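Local coordinates for protein PLP-Dependent L-Arginine Hydroxylase MppP (Streptomyces wadayamensis, PDB 6C9B) that oxidises L-arginine with pyridoxal 5'-phosphate as cofactor, acting as an oxidase rather than an oxygenase, and gives the products 4-hydroxy-2-ketoarginine and 2-ketoarginine, at residues His65-Thr70 with Leu261-Ser266; Val84-Ser89 with Ala230-Phe235; Gly210-Val215 with Ile239-Glu244. One frame throughout, in Å; residues are numbered along the deposited sequence. Where two conformers were deposited one is given.

Contact 1: His65-Thr70 with Leu261-Ser266; sequences HQAYFT and LIREFS
Ala67 and Ser266 meet side chain to side chain, with Ala67 CB 3.6 Å from Ser266 CB, where two helical segments run past each other at 39° with their axes 8.3 Å apart. Van der Waals packing carries most of the interface. Ala67 CB also sits over the backbone of the other helix, 4.1 Å from Arg263 O. Ser266 OG lies against the next residue, 3.6 Å from Tyr68 CA. Tyr68 has CG anti to its backbone N (chi1 -178°), and its ring turns an edge to that hydroxyl, which lies near the ring plane 3.8 Å from CD1. One turn earlier on the second helix, Ile262 CG2 adds a looser apolar contact to Tyr68 CB.

No hydrogen bond links the two segments. Ser266 OG, placed beside its own backbone N (chi1 -69°), donates within its own helix to Ile262 O at 2.8 Å. The same carbonyl accepts Ser266 N, and the two donors come from opposite faces of its plane.

The ionic part lies to one side. Arg263 passes Ala67 with its aliphatic stem and leads its guanidinium away, where NE and NH2 both grip Glu264 OE2 on its anti side, NE at 2.9 Å from that oxygen. Arg263 NH1 forms salt bridges with Glu51 and with Glu63, the latter on helix 57-71.

Helix 256-291 probably corresponds to the long helix that joins the large and small domains in class I aminotransferases, and helix 57-71 packs on it. With its proton given to Ile262 O, the buried hydroxyl of Ser266 can lie against Tyr68 carbons without needing a partner there, and the ionic tie between the two helices runs instead through Glu63, outside the two segments.

Contact 2: Val84-Ser89 with Ala230-Phe235; sequences VLSCYS and AGLLVF
Val84 and Val234 stand side by side, pointing the same way, with Val84 CG2 4.1 Å from Val234 CG2. The other branch of Val84, CG1, anti to its backbone N (chi1 175°), meets Leu232 CB at 3.9 Å, so that the valine touches both branched residues on this face. Leu232 CD2 merely packs on Ser86 OG, whose hydrogen bonds go to Glu61 and His65 of helix 57-71, the helix that covers the face made by Val84, Ser86, Leu232 and Val234.

Leu85, Cys87 and Leu233 point to the opposite face, where helix 90-101 packs on Cys87 and Leu233. The side chains of Leu85 and Leu233 come nearest CB to CB, but Leu85 CD1 approaches Phe235 CE1 obliquely at 3.8 Å, and Leu85 CG lies at the edge of the ring, in its plane. Cys87 SG makes a looser contact with Leu233 CB.

This is the antiparallel edge of the mixed seven-stranded sheet in the large domain of fold-type I pyridoxal-phosphate enzymes, with strand 84-87 outermost within the chain and strand 231-235 next to it. Leu85 and Leu233 form a hydrogen-bonded pair, Leu85 N to Leu233 O being 2.8 Å and almost straight (177°). Cys87 and Gly231 form the next such pair. Cys87 N meets Gly231 O at 2.7 Å in the carbonyl plane, whereas the return bond from Gly231 N to Cys87 O is longer and more bent (140°), its donor standing above the carbonyl plane.

Beyond that pair the chain turns over Gly231, whose CA lies 3.6 Å from Ser89 C. Ser89 N-caps the following helix by bonding Val92 N through OG, which also makes a weak bond to the phosphate of the cofactor-bearing Lys221; Tyr88 packs on Ser89 of the second subunit.

Contact 3: Gly210-Val215 with Ile239-Glu244; sequences GCRWVV and IGLPVE
Ile239 O receives Arg212 with two nitrogens of one guanidinium edge, NE at 2.9 Å and NH2 at 2.8 Å from the oxygen. The oxygen lies in the guanidinium plane, but the two donors reach it differently: NH2 lies nearly along the C=O axis, whereas NE stands above the carbonyl plane. Neither bond is straight, with angles at hydrogen near 145°. The Arg212 chain bends at chi3 (67°), which brings NE round to the carbonyl. NH1 has its own partner in Gly182 O, so all three nitrogens hold backbone oxygens. Leu241 crosses the arginine side chain at about a right angle, with its CD2 3.8 Å from NH2.

Val214 belongs to strand 212-218, with Arg212 near its start, and Ile239 follows its antiparallel neighbour, strand 231-235; the contact thus lies at the end of the antiparallel pair away from the connection, which carries the cofactor lysine, Lys221. Trp213, between them, turns its side chain away from the loop while its backbone N bonds Ser236 OG. Past Gly240, which has positive phi, the chain leads on into helix 243-250.

The side chain of Ile239 leaves the backbone away from the strand, yet it returns through CG1, and chi2 of 55° swings CD1 toward the sheet. There CD1 sits 3.4 Å from Val214 CG2, tighter than usual van der Waals contact, and 3.6 Å from Trp213 O. Val214 also packs on Leu233, Phe235 and Leu97 of helix 90-101.

How the contacts relate
From the N terminus, helix 57-71 comes first and takes its partner last: contact 1 closes the widest loop, and contacts 2 and 3 both nest inside it. Contacts 2 and 3 cross, since strand 212-218 enters between the two halves of contact 2 and residues 239-244 follow strand 231-235. Contacts 1 and 2 touch where His65 NE2 lies 2.8 Å from Ser86 OG, a probable hydrogen bond between helix and edge strand. Contacts 2 and 3 share the sheet, with Val215 N 2.8 Å from Val234 O. Contacts 1 and 3 do not touch. Together they tie helices 57-71 and 256-291 to the sheet edge of strands 84-87, 231-235 and 212-218, and to the lead-in to helix 243-250.

Contact 1: His65-Thr70 with Leu261-Ser266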
loop_
_atom_site.group_PDB
_atom_site.type_symbol
_atom_site.label_atom_id
_atom_site.label_comp_id
_atom_site.label_asym_id
_atom_site.label_seq_id
_atom_site.Cartn_x
_atom_site.Cartn_y
_atom_site.Cartn_z
ATOM N N HIS B 65 0.732 -15.600 10.103
ATOM C CA HIS B 65 0.165 -16.445 9.060
ATOM C C HIS B 65 -0.425 -17.725 9.652
ATOM O O HIS B 65 -1.568 -18.098 9.350
ATOM C CB HIS B 65 1.225 -16.789 8.012
ATOM C CG HIS B 65 1.719 -15.619 7.213
ATOM N ND1 HIS B 65 2.795 -15.719 6.351
ATOM C CD2 HIS B 65 1.285 -14.338 7.129
ATOM C CE1 HIS B 65 3.014 -14.540 5.792
ATOM N NE2 HIS B 65 2.121 -13.683 6.255
ATOM N N GLN B 66 0.334 -18.419 10.504
ATOM C CA GLN B 66 -0.200 -19.648 11.089
ATOM C C GLN B 66 -1.521 -19.378 11.799
ATOM O O GLN B 66 -2.500 -20.109 11.617
ATOM C CB GLN B 66 0.798 -20.283 12.057
ATOM C CG GLN B 66 0.193 -21.500 12.768
ATOM C CD GLN B 66 1.220 -22.557 13.118
ATOM O OE1 GLN B 66 1.190 -23.669 12.583
ATOM N NE2 GLN B 66 2.130 -22.221 14.020
ATOM N N ALA B 67 -1.591 -18.292 12.559
ATOM C CA ALA B 67 -2.803 -18.014 13.315
ATOM C C ALA B 67 -3.988 -17.753 12.395
ATOM O O ALA B 67 -5.090 -18.254 12.653
ATOM C CB ALA B 67 -2.580 -16.831 14.260
ATOM N N TYR B 68 -3.783 -16.960 11.329
ATOM C CA TYR B 68 -4.886 -16.547 10.460
ATOM C C TYR B 68 -5.371 -17.707 9.587
ATOM O O TYR B 68 -6.575 -17.986 9.519
ATOM C CB TYR B 68 -4.460 -15.339 9.600
ATOM C CG TYR B 68 -5.589 -14.848 8.726
ATOM C CD1 TYR B 68 -6.647 -14.110 9.263
ATOM C CD2 TYR B 68 -5.632 -15.159 7.372
ATOM C CE1 TYR B 68 -7.705 -13.691 8.485
ATOM C CE2 TYR B 68 -6.707 -14.750 6.586
ATOM C CZ TYR B 68 -7.730 -14.020 7.155
ATOM O OH TYR B 68 -8.790 -13.621 6.408
ATOM N N PHE B 69 -4.444 -18.395 8.912
ATOM C CA PHE B 69 -4.825 -19.516 8.050
ATOM C C PHE B 69 -5.502 -20.629 8.845
ATOM O O PHE B 69 -6.511 -21.182 8.405
ATOM C CB PHE B 69 -3.599 -20.058 7.328
ATOM C CG PHE B 69 -3.117 -19.177 6.212
ATOM C CD1 PHE B 69 -3.770 -19.167 4.997
ATOM C CD2 PHE B 69 -1.975 -18.413 6.361
ATOM C CE1 PHE B 69 -3.318 -18.379 3.968
ATOM C CE2 PHE B 69 -1.516 -17.620 5.329
ATOM C CZ PHE B 69 -2.200 -17.614 4.125
ATOM N N THR B 70 -4.956 -20.986 10.013
ATOM C CA THR B 70 -5.549 -22.082 10.777
ATOM C C THR B 70 -6.915 -21.692 11.324
ATOM O O THR B 70 -7.838 -22.517 11.351
ATOM C CB THR B 70 -4.619 -22.517 11.917
ATOM O OG1 THR B 70 -4.456 -21.451 12.847
ATOM C CG2 THR B 70 -3.278 -22.913 11.378
ATOM N N LEU B 261 -0.378 -7.627 15.447
ATOM C CA LEU B 261 -1.802 -7.397 15.657
ATOM C C LEU B 261 -2.642 -8.479 14.992
ATOM O O LEU B 261 -3.622 -8.954 15.577
ATOM C CB LEU B 261 -2.197 -6.009 15.141
ATOM C CG LEU B 261 -1.880 -4.828 16.040
ATOM C CD1 LEU B 261 -2.122 -3.532 15.296
ATOM C CD2 LEU B 261 -2.777 -4.891 17.278
ATOM N N ILE B 262 -2.285 -8.872 13.767
ATOM C CA ILE B 262 -3.034 -9.915 13.078
ATOM C C ILE B 262 -2.967 -11.209 13.870
ATOM O O ILE B 262 -3.958 -11.946 13.997
ATOM C CB ILE B 262 -2.472 -10.101 11.664
ATOM C CG1 ILE B 262 -2.817 -8.884 10.811
ATOM C CG2 ILE B 262 -3.012 -11.398 11.041
ATOM C CD1 ILE B 262 -2.073 -8.840 9.489
ATOM N N ARG B 263 -1.787 -11.517 14.395
ATOM C CA ARG B 263 -1.632 -12.710 15.217
ATOM C C ARG B 263 -2.567 -12.665 16.420
ATOM O O ARG B 263 -3.255 -13.644 16.723
ATOM C CB ARG B 263 -0.177 -12.823 15.672
ATOM C CG ARG B 263 0.158 -14.060 16.504
ATOM C CD ARG B 263 1.536 -13.905 17.100
ATOM N NE ARG B 263 1.554 -12.841 18.111
ATOM C CZ ARG B 263 2.644 -12.194 18.501
ATOM N NH1 ARG B 263 3.832 -12.500 18.005
ATOM N NH2 ARG B 263 2.546 -11.232 19.400
ATOM N N GLU B 264 -2.599 -11.530 17.130
ATOM C CA GLU B 264 -3.400 -11.441 18.350
ATOM C C GLU B 264 -4.893 -11.449 18.046
ATOM O O GLU B 264 -5.668 -12.115 18.745
ATOM C CB GLU B 264 -3.017 -10.193 19.135
ATOM C CG GLU B 264 -1.586 -10.203 19.617
ATOM C CD GLU B 264 -1.277 -11.425 20.464
ATOM O OE1 GLU B 264 -2.066 -11.745 21.382
ATOM O OE2 GLU B 264 -0.261 -12.090 20.179
ATOM N N PHE B 265 -5.322 -10.719 17.017
ATOM C CA PHE B 265 -6.740 -10.714 16.666
ATOM C C PHE B 265 -7.183 -12.095 16.191
ATOM O O PHE B 265 -8.310 -12.526 16.474
ATOM C CB PHE B 265 -7.024 -9.643 15.596
ATOM C CG PHE B 265 -7.397 -8.294 16.179
ATOM C CD1 PHE B 265 -6.434 -7.475 16.749
ATOM C CD2 PHE B 265 -8.713 -7.870 16.176
ATOM C CE1 PHE B 265 -6.791 -6.245 17.319
ATOM C CE2 PHE B 265 -9.077 -6.639 16.738
ATOM C CZ PHE B 265 -8.119 -5.838 17.301
ATOM N N SER B 266 -6.296 -12.802 15.479
ATOM C CA SER B 266 -6.600 -14.154 15.031
ATOM C C SER B 266 -6.742 -15.099 16.209
ATOM O O SER B 266 -7.625 -15.954 16.211
ATOM C CB SER B 266 -5.509 -14.670 14.095
ATOM O OG SER B 266 -5.524 -13.983 12.869
#

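Contact 2: Val84-Ser89 with Ala230-Phe235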
loop_
_atom_site.group_PDB
_atom_site.type_symbol
_atom_site.label_atom_id
_atom_site.label_comp_id
_atom_site.label_asym_id
_atom_site.label_seq_id
_atom_site.Cartn_x
_atom_site.Cartn_y
_atom_site.Cartn_z
ATOM N N VAL B 84 4.164 -17.040 1.154
ATOM C CA VAL B 84 3.092 -16.105 1.466
ATOM C C VAL B 84 3.733 -14.727 1.514
ATOM O O VAL B 84 4.532 -14.451 2.418
ATOM C CB VAL B 84 2.419 -16.415 2.810
ATOM C CG1 VAL B 84 1.353 -15.322 3.161
ATOM C CG2 VAL B 84 1.768 -17.794 2.811
ATOM N N LEU B 85 3.368 -13.846 0.578
ATOM C CA LEU B 85 3.922 -12.498 0.543
ATOM C C LEU B 85 2.958 -11.556 1.252
ATOM O O LEU B 85 1.812 -11.396 0.812
ATOM C CB LEU B 85 4.156 -12.034 -0.889
ATOM C CG LEU B 85 4.997 -13.010 -1.711
ATOM C CD1 LEU B 85 5.063 -12.542 -3.169
ATOM C CD2 LEU B 85 6.362 -13.131 -1.131
ATOM N N SER B 86 3.420 -10.911 2.333
ATOM C CA SER B 86 2.559 -10.003 3.092
ATOM C C SER B 86 2.634 -8.615 2.465
ATOM O O SER B 86 3.722 -8.040 2.338
ATOM C CB SER B 86 2.959 -9.943 4.571
ATOM O OG SER B 86 2.964 -11.234 5.172
ATOM N N CYS B 87 1.483 -8.107 2.038
ATOM C CA CYS B 87 1.359 -6.830 1.342
ATOM C C CYS B 87 0.599 -5.846 2.221
ATOM O O CYS B 87 -0.143 -6.245 3.124
ATOM C CB CYS B 87 0.612 -6.984 0.015
ATOM S SG CYS B 87 1.370 -8.261 -1.038
ATOM N N TYR B 88 0.757 -4.553 1.932
ATOM C CA TYR B 88 0.014 -3.538 2.690
ATOM C C TYR B 88 -1.496 -3.746 2.641
ATOM O O TYR B 88 -2.205 -3.363 3.582
ATOM C CB TYR B 88 0.323 -2.139 2.170
ATOM C CG TYR B 88 1.776 -1.756 2.184
ATOM C CD1 TYR B 88 2.491 -1.718 3.372
ATOM C CD2 TYR B 88 2.421 -1.388 1.031
ATOM C CE1 TYR B 88 3.838 -1.342 3.393
ATOM C CE2 TYR B 88 3.740 -0.985 1.046
ATOM C CZ TYR B 88 4.437 -0.973 2.230
ATOM O OH TYR B 88 5.746 -0.609 2.264
ATOM N N SER B 89 -2.021 -4.318 1.571
ATOM C CA SER B 89 -3.454 -4.523 1.462
ATOM C C SER B 89 -3.689 -5.543 0.373
ATOM O O SER B 89 -2.804 -5.820 -0.444
ATOM C CB SER B 89 -4.193 -3.249 1.095
ATOM O OG SER B 89 -3.850 -2.897 -0.246
ATOM N N ALA B 230 -3.232 -6.725 6.421
ATOM C CA ALA B 230 -2.350 -7.159 5.348
ATOM C C ALA B 230 -3.154 -7.917 4.318
ATOM O O ALA B 230 -4.097 -8.651 4.647
ATOM C CB ALA B 230 -1.198 -8.045 5.847
ATOM N N GLY B 231 -2.743 -7.754 3.061
ATOM C CA GLY B 231 -3.108 -8.693 2.024
ATOM C C GLY B 231 -2.029 -9.762 1.982
ATOM O O GLY B 231 -0.844 -9.475 2.161
ATOM N N LEU B 232 -2.459 -11.015 1.811
ATOM C CA LEU B 232 -1.536 -12.151 1.795
ATOM C C LEU B 232 -1.615 -12.788 0.420
ATOM O O LEU B 232 -2.626 -13.415 0.089
ATOM C CB LEU B 232 -1.882 -13.173 2.880
ATOM C CG LEU B 232 -2.094 -12.617 4.288
ATOM C CD1 LEU B 232 -2.515 -13.743 5.199
ATOM C CD2 LEU B 232 -0.827 -11.897 4.829
ATOM N N LEU B 233 -0.546 -12.624 -0.365
ATOM C CA LEU B 233 -0.476 -13.120 -1.738
ATOM C C LEU B 233 0.225 -14.465 -1.696
ATOM O O LEU B 233 1.418 -14.540 -1.374
ATOM C CB LEU B 233 0.254 -12.111 -2.622
ATOM C CG LEU B 233 0.331 -12.325 -4.129
ATOM C CD1 LEU B 233 -0.973 -12.570 -4.728
ATOM C CD2 LEU B 233 1.004 -11.095 -4.784
ATOM N N VAL B 234 -0.544 -15.530 -1.935
ATOM C CA VAL B 234 -0.076 -16.904 -1.861
ATOM C C VAL B 234 -0.091 -17.472 -3.273
ATOM O O VAL B 234 -1.065 -17.268 -4.002
ATOM C CB VAL B 234 -0.964 -17.755 -0.925
ATOM C CG1 VAL B 234 -0.266 -19.046 -0.573
ATOM C CG2 VAL B 234 -1.376 -16.995 0.351
ATOM N N PHE B 235 0.992 -18.144 -3.683
ATOM C CA PHE B 235 1.095 -18.612 -5.064
ATOM C C PHE B 235 1.671 -20.024 -5.104
ATOM O O PHE B 235 2.447 -20.427 -4.235
ATOM C CB PHE B 235 1.957 -17.653 -5.900
ATOM C CG PHE B 235 3.326 -17.426 -5.317
ATOM C CD1 PHE B 235 3.532 -16.431 -4.356
ATOM C CD2 PHE B 235 4.396 -18.222 -5.682
ATOM C CE1 PHE B 235 4.773 -16.245 -3.813
ATOM C CE2 PHE B 235 5.645 -18.031 -5.121
ATOM C CZ PHE B 235 5.834 -17.046 -4.192
#

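Contact 3: Gly210-Val215 with Ile239-Glu244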
loop_
_atom_site.group_PDB
_atom_site.type_symbol
_atom_site.label_atom_id
_atom_site.label_comp_id
_atom_site.label_asym_id
_atom_site.label_seq_id
_atom_site.Cartn_x
_atom_site.Cartn_y
_atom_site.Cartn_z
ATOM N N GLY B 210 -3.441 -29.468 -8.896
ATOM C CA GLY B 210 -2.188 -29.237 -9.587
ATOM C C GLY B 210 -2.229 -28.177 -10.654
ATOM O O GLY B 210 -1.415 -28.210 -11.581
ATOM N N CYS B 211 -3.174 -27.255 -10.578
ATOM C CA CYS B 211 -3.158 -26.100 -11.458
ATOM C C CYS B 211 -2.201 -25.030 -10.927
ATOM O O CYS B 211 -1.722 -25.082 -9.788
ATOM C CB CYS B 211 -4.564 -25.532 -11.591
ATOM S SG CYS B 211 -5.251 -24.892 -10.009
ATOM N N ARG B 212 -1.870 -24.093 -11.803
ATOM C CA ARG B 212 -1.214 -22.866 -11.374
ATOM C C ARG B 212 -2.243 -22.041 -10.642
ATOM O O ARG B 212 -3.368 -21.903 -11.125
ATOM C CB ARG B 212 -0.691 -22.081 -12.569
ATOM C CG ARG B 212 0.289 -22.859 -13.437
ATOM C CD ARG B 212 0.347 -22.242 -14.836
ATOM N NE ARG B 212 0.940 -20.905 -14.821
ATOM C CZ ARG B 212 0.721 -19.985 -15.756
ATOM N NH1 ARG B 212 -0.079 -20.240 -16.783
ATOM N NH2 ARG B 212 1.284 -18.798 -15.669
ATOM N N TRP B 213 -1.875 -21.497 -9.479
ATOM C CA TRP B 213 -2.867 -20.782 -8.694
ATOM C C TRP B 213 -2.252 -19.652 -7.883
ATOM O O TRP B 213 -1.068 -19.643 -7.545
ATOM C CB TRP B 213 -3.647 -21.720 -7.737
ATOM C CG TRP B 213 -2.805 -22.535 -6.793
ATOM C CD1 TRP B 213 -2.412 -23.846 -6.966
ATOM C CD2 TRP B 213 -2.247 -22.125 -5.522
ATOM N NE1 TRP B 213 -1.649 -24.259 -5.913
ATOM C CE2 TRP B 213 -1.523 -23.232 -5.014
ATOM C CE3 TRP B 213 -2.265 -20.933 -4.784
ATOM C CZ2 TRP B 213 -0.839 -23.192 -3.792
ATOM C CZ3 TRP B 213 -1.571 -20.891 -3.571
ATOM C CH2 TRP B 213 -0.874 -22.017 -3.088
ATOM N N VAL B 214 -3.114 -18.701 -7.556
ATOM C CA VAL B 214 -2.788 -17.593 -6.668
ATOM C C VAL B 214 -4.009 -17.368 -5.804
ATOM O O VAL B 214 -5.131 -17.411 -6.304
ATOM C CB VAL B 214 -2.454 -16.305 -7.451
ATOM C CG1 VAL B 214 -2.322 -15.111 -6.489
ATOM C CG2 VAL B 214 -1.198 -16.471 -8.222
ATOM N N VAL B 215 -3.798 -17.123 -4.511
ATOM C CA VAL B 215 -4.877 -16.747 -3.616
ATOM C C VAL B 215 -4.462 -15.468 -2.928
ATOM O O VAL B 215 -3.334 -15.367 -2.451
ATOM C CB VAL B 215 -5.190 -17.819 -2.560
ATOM C CG1 VAL B 215 -6.366 -17.359 -1.669
ATOM C CG2 VAL B 215 -5.504 -19.159 -3.222
ATOM N N ILE B 239 3.784 -21.019 -10.427
ATOM C CA ILE B 239 2.853 -19.992 -10.890
ATOM C C ILE B 239 3.302 -19.424 -12.234
ATOM O O ILE B 239 2.476 -19.139 -13.106
ATOM C CB ILE B 239 2.684 -18.909 -9.803
ATOM C CG1 ILE B 239 1.698 -17.828 -10.232
ATOM C CG2 ILE B 239 3.990 -18.217 -9.488
ATOM C CD1 ILE B 239 0.334 -18.330 -10.644
ATOM N N GLY B 240 4.611 -19.261 -12.429
ATOM C CA GLY B 240 5.133 -18.804 -13.707
ATOM C C GLY B 240 4.786 -17.379 -14.069
ATOM O O GLY B 240 4.739 -17.029 -15.252
ATOM N N LEU B 241 4.539 -16.549 -13.075
ATOM C CA LEU B 241 4.338 -15.121 -13.184
ATOM C C LEU B 241 5.346 -14.431 -12.285
ATOM O O LEU B 241 5.686 -14.974 -11.232
ATOM C CB LEU B 241 2.938 -14.700 -12.720
ATOM C CG LEU B 241 1.750 -15.420 -13.341
ATOM C CD1 LEU B 241 0.491 -15.053 -12.553
ATOM C CD2 LEU B 241 1.589 -15.067 -14.796
ATOM N N PRO B 242 5.752 -13.209 -12.605
ATOM C CA PRO B 242 6.797 -12.547 -11.803
ATOM C C PRO B 242 6.298 -11.857 -10.547
ATOM O O PRO B 242 6.714 -10.728 -10.250
ATOM C CB PRO B 242 7.383 -11.533 -12.797
ATOM C CG PRO B 242 6.229 -11.194 -13.670
ATOM C CD PRO B 242 5.477 -12.465 -13.849
ATOM N N VAL B 243 5.435 -12.524 -9.777
ATOM C CA VAL B 243 4.849 -11.888 -8.596
ATOM C C VAL B 243 5.921 -11.581 -7.552
ATOM O O VAL B 243 5.840 -10.577 -6.849
ATOM C CB VAL B 243 3.719 -12.752 -7.996
ATOM C CG1 VAL B 243 2.501 -12.766 -8.943
ATOM C CG2 VAL B 243 4.203 -14.179 -7.669
ATOM N N GLU B 244 6.918 -12.452 -7.396
ATOM C CA GLU B 244 7.935 -12.184 -6.381
ATOM C C GLU B 244 8.777 -10.955 -6.723
ATOM O O GLU B 244 9.117 -10.155 -5.841
ATOM C CB GLU B 244 8.830 -13.410 -6.206
ATOM C CG GLU B 244 8.117 -14.544 -5.509
ATOM C CD GLU B 244 8.849 -15.853 -5.676
ATOM O OE1 GLU B 244 8.795 -16.445 -6.777
ATOM O OE2 GLU B 244 9.499 -16.266 -4.705
#